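Ribonucleoside-diphosphate reductase, alpha chain (Actinobacillus ureae ATCC 25976, PDB 6DQX) probably reduces ribonucleoside diphosphates to their deoxy forms for DNA synthesis, as the catalytic alpha subunit of a class Id ribonucleotide reductase. Local coordinates at residues A[293-298]-A[310-315]; A[289-294]-A[344-349]. One frame throughout, in Å; residues are numbered along the deposited sequence.

Overall arrangement
Both contacts lie in the core of the subunit, their centres 10 Å apart, and neither involves the other protein chain of the assembly. They share strand 288-296 and, within it, Ser293 and Ser294. Contact 1 sets this strand against the outer helix 308-327 by apolar side-chain packing; contact 2 sets it beside strand 347-351, where backbone hydrogen bonds and peptide contacts dominate, burying about twice the surface (351 against 174 Å²). They are physically joined: Met295 N lies 2.9 Å from Gly349 O, a probable hydrogen bond, and the Leu348 side chain packs against Leu312 and Thr313 of the helix.

Contact 1 of 2, residues A[293-298]-A[310-315]; sequences SSMNLL and EVLTYF
Leu312 contributes the largest share of the buried surface, 78 of 174 Å², reaching from helix 310-315 to strand 293-296 with both arms of its isobutyl fork. CD1 rests on Ser293 CB at 3.9 Å. CD2 takes the neighbouring place along the strand, 3.8 Å from Met295 SD, and also lies over the backbone at 3.9 Å from Ser294 N. Chi1 of -165° sets Leu312 CG opposite its own backbone N, extending the fork toward the strand. The Met295 chain, by contrast, is bent at chi2 and chi3 (both near -60°), and the two side chains slide past each other in opposite directions, with Met295 SD alongside Leu312 CD2. Phe85 of strand 85-87 touches both of these side chains.

The axes of strand 293-296 and helix 310-315 approach to 9.5 Å and run nearly antiparallel (171°), as in a beta-alpha unit, where the chain leaves a strand, turns, and runs back alongside it. Just 11 residues separate the two segments, and membership of the family places this unit in the ribonucleotide reductase barrel domain.

Polar and aromatic groups meet at one end of the interface. Ser293 OG sits near the plane of the Phe315 ring, at its edge, 4.2 Å from CE2, while Phe95 packs edge-to-face with the same ring and Phe76 of helix 72-82 also meets it. Leu87 of strand 85-87 touches both Ser293 and Phe315.

Contact 2 of 2, residues A[289-294]-A[344-349]; sequences VCCLSS and RALGLG
Gly349 N and Ser293 O form the well-aligned hydrogen bond of this strand pair, 2.9 Å long, with an N-H...O angle of 171° and the donor in the carbonyl plane. Two residues earlier the pairing slackens: Gly347 N reaches Cys291 O at 3.0 Å, but the angle of 129° makes this bond weak. CA-H...O contacts supplement the ladder, among them Ser294 CA to Gly349 O at 3.3 Å, and Leu348 CA also faces Ser293 O. The Ser293 side chain turns to its own strand instead, its OG donating to Leu292 O at 2.7 Å.

The two cysteine sulfurs make much of the side-chain packing. Cys290 SG lies directly on the peptide between Leu346 and Gly347, 3.3 Å from both Leu346 C and Gly347 N; Gly347 has no side chain to separate the sulfur from the backbone. Cys105 of strand 105-109 packs against Cys290 from the neighbouring strand. Cys291 SG instead meets Leu346 CD2 at 4.0 Å, and Met320 of helix 308-327 also touches Cys291.

Ahead of the direct pairing, water 1 bridges the two segments. It donates to Val289 O at 2.9 Å and to Ala345 O at 3.2 Å, satisfying two buried carbonyls.

Strands 292-294 and 347-349 run parallel, 19° apart in direction, and the connection between them passes through helices 308-327 and 334-343. Parallel neighbours joined through outer helices are the beta-alpha-beta pattern of the ribonucleotide reductase alpha/beta barrel.

Contact 1 of 2, residues A[293-298]-A[310-315]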
loop_
_atom_site.group_PDB
_atom_site.type_symbol
_atom_site.label_atom_id
_atom_site.label_comp_id
_atom_site.label_asym_id
_atom_site.label_seq_id
_atom_site.Cartn_x
_atom_site.Cartn_y
_atom_site.Cartn_z
ATOM N N SER A 293 -14.094 -21.899 -16.621
ATOM C CA SER A 293 -14.443 -21.963 -18.015
ATOM C C SER A 293 -15.911 -22.410 -17.986
ATOM O O SER A 293 -16.429 -22.726 -16.910
ATOM C CB SER A 293 -13.532 -22.917 -18.791
ATOM O OG SER A 293 -12.246 -22.364 -19.031
ATOM N N SER A 294 -16.578 -22.371 -19.125
ATOM C CA SER A 294 -18.055 -22.421 -19.148
ATOM C C SER A 294 -18.620 -23.287 -20.259
ATOM O O SER A 294 -18.124 -23.284 -21.395
ATOM C CB SER A 294 -18.633 -21.013 -19.283
ATOM O OG SER A 294 -17.909 -20.069 -18.472
ATOM N N MET A 295 -19.661 -24.025 -19.908
ATOM C CA MET A 295 -20.406 -24.812 -20.885
ATOM C C MET A 295 -21.462 -23.961 -21.581
ATOM O O MET A 295 -22.183 -23.238 -20.936
ATOM C CB MET A 295 -21.086 -25.994 -20.204
ATOM C CG MET A 295 -20.134 -27.063 -19.658
ATOM S SD MET A 295 -19.078 -27.879 -20.855
ATOM C CE MET A 295 -20.256 -28.561 -22.010
ATOM N N ASN A 296 -21.579 -24.108 -22.902
ATOM C CA ASN A 296 -22.537 -23.348 -23.679
ATOM C C ASN A 296 -23.848 -24.113 -23.676
ATOM O O ASN A 296 -24.002 -25.096 -24.418
ATOM C CB ASN A 296 -22.051 -23.188 -25.116
ATOM C CG ASN A 296 -22.914 -22.267 -25.934
ATOM O OD1 ASN A 296 -23.948 -21.797 -25.481
ATOM N ND2 ASN A 296 -22.519 -22.052 -27.198
ATOM N N LEU A 297 -24.789 -23.632 -22.881
ATOM C CA LEU A 297 -26.097 -24.303 -22.751
ATOM C C LEU A 297 -26.950 -24.255 -24.013
ATOM O O LEU A 297 -27.894 -25.056 -24.144
ATOM C CB LEU A 297 -26.879 -23.719 -21.599
ATOM C CG LEU A 297 -26.196 -23.769 -20.231
ATOM C CD1 LEU A 297 -27.144 -23.302 -19.154
ATOM C CD2 LEU A 297 -25.624 -25.133 -19.870
ATOM N N LEU A 298 -26.638 -23.362 -24.962
ATOM C CA LEU A 298 -27.343 -23.382 -26.253
ATOM C C LEU A 298 -27.333 -24.780 -26.864
ATOM O O LEU A 298 -28.314 -25.202 -27.513
ATOM C CB LEU A 298 -26.715 -22.387 -27.231
ATOM C CG LEU A 298 -27.273 -22.348 -28.666
ATOM C CD1 LEU A 298 -28.765 -22.086 -28.631
ATOM C CD2 LEU A 298 -26.568 -21.262 -29.468
ATOM N N GLU A 310 -16.965 -33.390 -18.657
ATOM C CA GLU A 310 -15.835 -34.069 -18.047
ATOM C C GLU A 310 -14.503 -33.594 -18.602
ATOM O O GLU A 310 -13.534 -33.382 -17.846
ATOM C CB GLU A 310 -15.968 -35.576 -18.244
ATOM C CG GLU A 310 -17.152 -36.152 -17.488
ATOM C CD GLU A 310 -18.434 -36.230 -18.279
ATOM O OE1 GLU A 310 -18.718 -35.370 -19.150
ATOM O OE2 GLU A 310 -19.229 -37.162 -17.969
ATOM N N VAL A 311 -14.454 -33.419 -19.923
ATOM C CA VAL A 311 -13.240 -32.912 -20.578
ATOM C C VAL A 311 -12.910 -31.521 -20.071
ATOM O O VAL A 311 -11.731 -31.236 -19.791
ATOM C CB VAL A 311 -13.357 -32.986 -22.130
ATOM C CG1 VAL A 311 -12.325 -32.125 -22.845
ATOM C CG2 VAL A 311 -13.203 -34.450 -22.555
ATOM N N LEU A 312 -13.933 -30.675 -19.921
ATOM C CA LEU A 312 -13.698 -29.322 -19.420
ATOM C C LEU A 312 -13.213 -29.343 -17.943
ATOM O O LEU A 312 -12.330 -28.568 -17.562
ATOM C CB LEU A 312 -14.935 -28.437 -19.627
ATOM C CG LEU A 312 -14.673 -26.934 -19.479
ATOM C CD1 LEU A 312 -13.693 -26.412 -20.540
ATOM C CD2 LEU A 312 -15.982 -26.156 -19.555
ATOM N N THR A 313 -13.753 -30.255 -17.132
ATOM C CA THR A 313 -13.302 -30.437 -15.750
ATOM C C THR A 313 -11.809 -30.840 -15.659
ATOM O O THR A 313 -11.023 -30.239 -14.887
ATOM C CB THR A 313 -14.201 -31.453 -15.024
ATOM O OG1 THR A 313 -15.566 -31.004 -15.109
ATOM C CG2 THR A 313 -13.772 -31.632 -13.574
ATOM N N TYR A 314 -11.436 -31.830 -16.477
ATOM C CA TYR A 314 -10.036 -32.254 -16.631
ATOM C C TYR A 314 -9.169 -31.069 -17.020
ATOM O O TYR A 314 -8.084 -30.883 -16.471
ATOM C CB TYR A 314 -9.901 -33.328 -17.697
ATOM C CG TYR A 314 -10.159 -34.747 -17.244
ATOM C CD1 TYR A 314 -11.286 -35.088 -16.502
ATOM C CD2 TYR A 314 -9.266 -35.763 -17.580
ATOM C CE1 TYR A 314 -11.523 -36.405 -16.119
ATOM C CE2 TYR A 314 -9.485 -37.077 -17.198
ATOM C CZ TYR A 314 -10.612 -37.396 -16.477
ATOM O OH TYR A 314 -10.828 -38.705 -16.130
ATOM N N PHE A 315 -9.688 -30.232 -17.920
ATOM C CA PHE A 315 -8.933 -29.065 -18.387
ATOM C C PHE A 315 -8.694 -28.085 -17.257
ATOM O O PHE A 315 -7.572 -27.589 -17.084
ATOM C CB PHE A 315 -9.647 -28.368 -19.550
ATOM C CG PHE A 315 -8.971 -27.119 -20.006
ATOM C CD1 PHE A 315 -7.772 -27.206 -20.672
ATOM C CD2 PHE A 315 -9.542 -25.856 -19.778
ATOM C CE1 PHE A 315 -7.125 -26.063 -21.108
ATOM C CE2 PHE A 315 -8.910 -24.715 -20.216
ATOM C CZ PHE A 315 -7.710 -24.820 -20.903
#

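Contact 2 of 2, residues A[289-294]-A[344-349]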
loop_
_atom_site.group_PDB
_atom_site.type_symbol
_atom_site.label_atom_id
_atom_site.label_comp_id
_atom_site.label_asym_id
_atom_site.label_seq_id
_atom_site.Cartn_x
_atom_site.Cartn_y
_atom_site.Cartn_z
ATOM N N VAL A 289 -8.119 -19.138 -4.457
ATOM C CA VAL A 289 -8.050 -18.913 -5.879
ATOM C C VAL A 289 -8.879 -19.982 -6.580
ATOM O O VAL A 289 -9.112 -21.064 -6.042
ATOM C CB VAL A 289 -6.606 -18.913 -6.415
ATOM C CG1 VAL A 289 -5.817 -17.754 -5.830
ATOM C CG2 VAL A 289 -5.880 -20.214 -6.084
ATOM N N CYS A 290 -9.258 -19.687 -7.815
ATOM C CA CYS A 290 -10.089 -20.613 -8.598
ATOM C C CYS A 290 -9.920 -20.278 -10.074
ATOM O O CYS A 290 -9.529 -19.172 -10.422
ATOM C CB CYS A 290 -11.548 -20.451 -8.168
ATOM S SG CYS A 290 -12.644 -21.793 -8.657
ATOM N N CYS A 291 -10.199 -21.225 -10.944
ATOM C CA CYS A 291 -10.178 -20.949 -12.369
ATOM C C CYS A 291 -11.515 -21.333 -12.932
ATOM O O CYS A 291 -12.283 -22.068 -12.299
ATOM C CB CYS A 291 -9.070 -21.687 -13.070
ATOM S SG CYS A 291 -9.145 -23.455 -12.858
ATOM N N LEU A 292 -11.802 -20.822 -14.102
ATOM C CA LEU A 292 -13.120 -21.009 -14.676
ATOM C C LEU A 292 -13.063 -21.222 -16.150
ATOM O O LEU A 292 -12.122 -20.822 -16.828
ATOM C CB LEU A 292 -14.040 -19.843 -14.332
ATOM C CG LEU A 292 -13.932 -18.484 -15.002
ATOM C CD1 LEU A 292 -14.646 -18.442 -16.348
ATOM C CD2 LEU A 292 -14.504 -17.375 -14.111
ATOM N N SER A 293 -14.094 -21.899 -16.621
ATOM C CA SER A 293 -14.443 -21.963 -18.015
ATOM C C SER A 293 -15.911 -22.410 -17.986
ATOM O O SER A 293 -16.429 -22.726 -16.910
ATOM C CB SER A 293 -13.532 -22.917 -18.791
ATOM O OG SER A 293 -12.246 -22.364 -19.031
ATOM N N SER A 294 -16.578 -22.371 -19.125
ATOM C CA SER A 294 -18.055 -22.421 -19.148
ATOM C C SER A 294 -18.620 -23.287 -20.259
ATOM O O SER A 294 -18.124 -23.284 -21.395
ATOM C CB SER A 294 -18.633 -21.013 -19.283
ATOM O OG SER A 294 -17.909 -20.069 -18.472
ATOM N N ARG A 344 -7.375 -27.440 -4.653
ATOM C CA ARG A 344 -7.630 -27.577 -6.078
ATOM C C ARG A 344 -9.070 -27.182 -6.462
ATOM O O ARG A 344 -9.731 -27.862 -7.252
ATOM C CB ARG A 344 -7.303 -29.008 -6.533
ATOM C CG ARG A 344 -5.887 -29.461 -6.216
ATOM C CD ARG A 344 -5.540 -30.773 -6.929
ATOM N NE ARG A 344 -5.390 -30.504 -8.354
ATOM C CZ ARG A 344 -4.274 -30.080 -8.955
ATOM N NH1 ARG A 344 -3.130 -29.950 -8.296
ATOM N NH2 ARG A 344 -4.288 -29.811 -10.251
ATOM N N ALA A 345 -9.577 -26.092 -5.881
ATOM C CA ALA A 345 -10.951 -25.668 -6.178
ATOM C C ALA A 345 -11.119 -25.246 -7.635
ATOM O O ALA A 345 -10.262 -24.545 -8.179
ATOM C CB ALA A 345 -11.371 -24.534 -5.257
ATOM N N LEU A 346 -12.192 -25.728 -8.282
ATOM C CA LEU A 346 -12.561 -25.324 -9.632
ATOM C C LEU A 346 -13.943 -24.632 -9.666
ATOM O O LEU A 346 -14.806 -24.824 -8.777
ATOM C CB LEU A 346 -12.606 -26.528 -10.585
ATOM C CG LEU A 346 -11.405 -27.509 -10.523
ATOM C CD1 LEU A 346 -11.646 -28.672 -11.472
ATOM C CD2 LEU A 346 -10.107 -26.773 -10.836
ATOM N N GLY A 347 -14.147 -23.888 -10.742
ATOM C CA GLY A 347 -15.358 -23.105 -10.946
ATOM C C GLY A 347 -15.870 -23.222 -12.374
ATOM O O GLY A 347 -15.821 -22.262 -13.130
ATOM N N LEU A 348 -16.352 -24.403 -12.745
ATOM C CA LEU A 348 -16.936 -24.608 -14.064
ATOM C C LEU A 348 -18.334 -23.956 -14.053
ATOM O O LEU A 348 -19.146 -24.208 -13.142
ATOM C CB LEU A 348 -17.045 -26.101 -14.373
ATOM C CG LEU A 348 -17.670 -26.501 -15.727
ATOM C CD1 LEU A 348 -16.983 -27.761 -16.254
ATOM C CD2 LEU A 348 -19.195 -26.687 -15.643
ATOM N N GLY A 349 -18.592 -23.122 -15.044
ATOM C CA GLY A 349 -19.820 -22.342 -15.156
ATOM C C GLY A 349 -20.581 -22.628 -16.425
ATOM O O GLY A 349 -20.345 -23.637 -17.099
HETATM O O HOH W 1 -7.935 -23.674 -6.214
#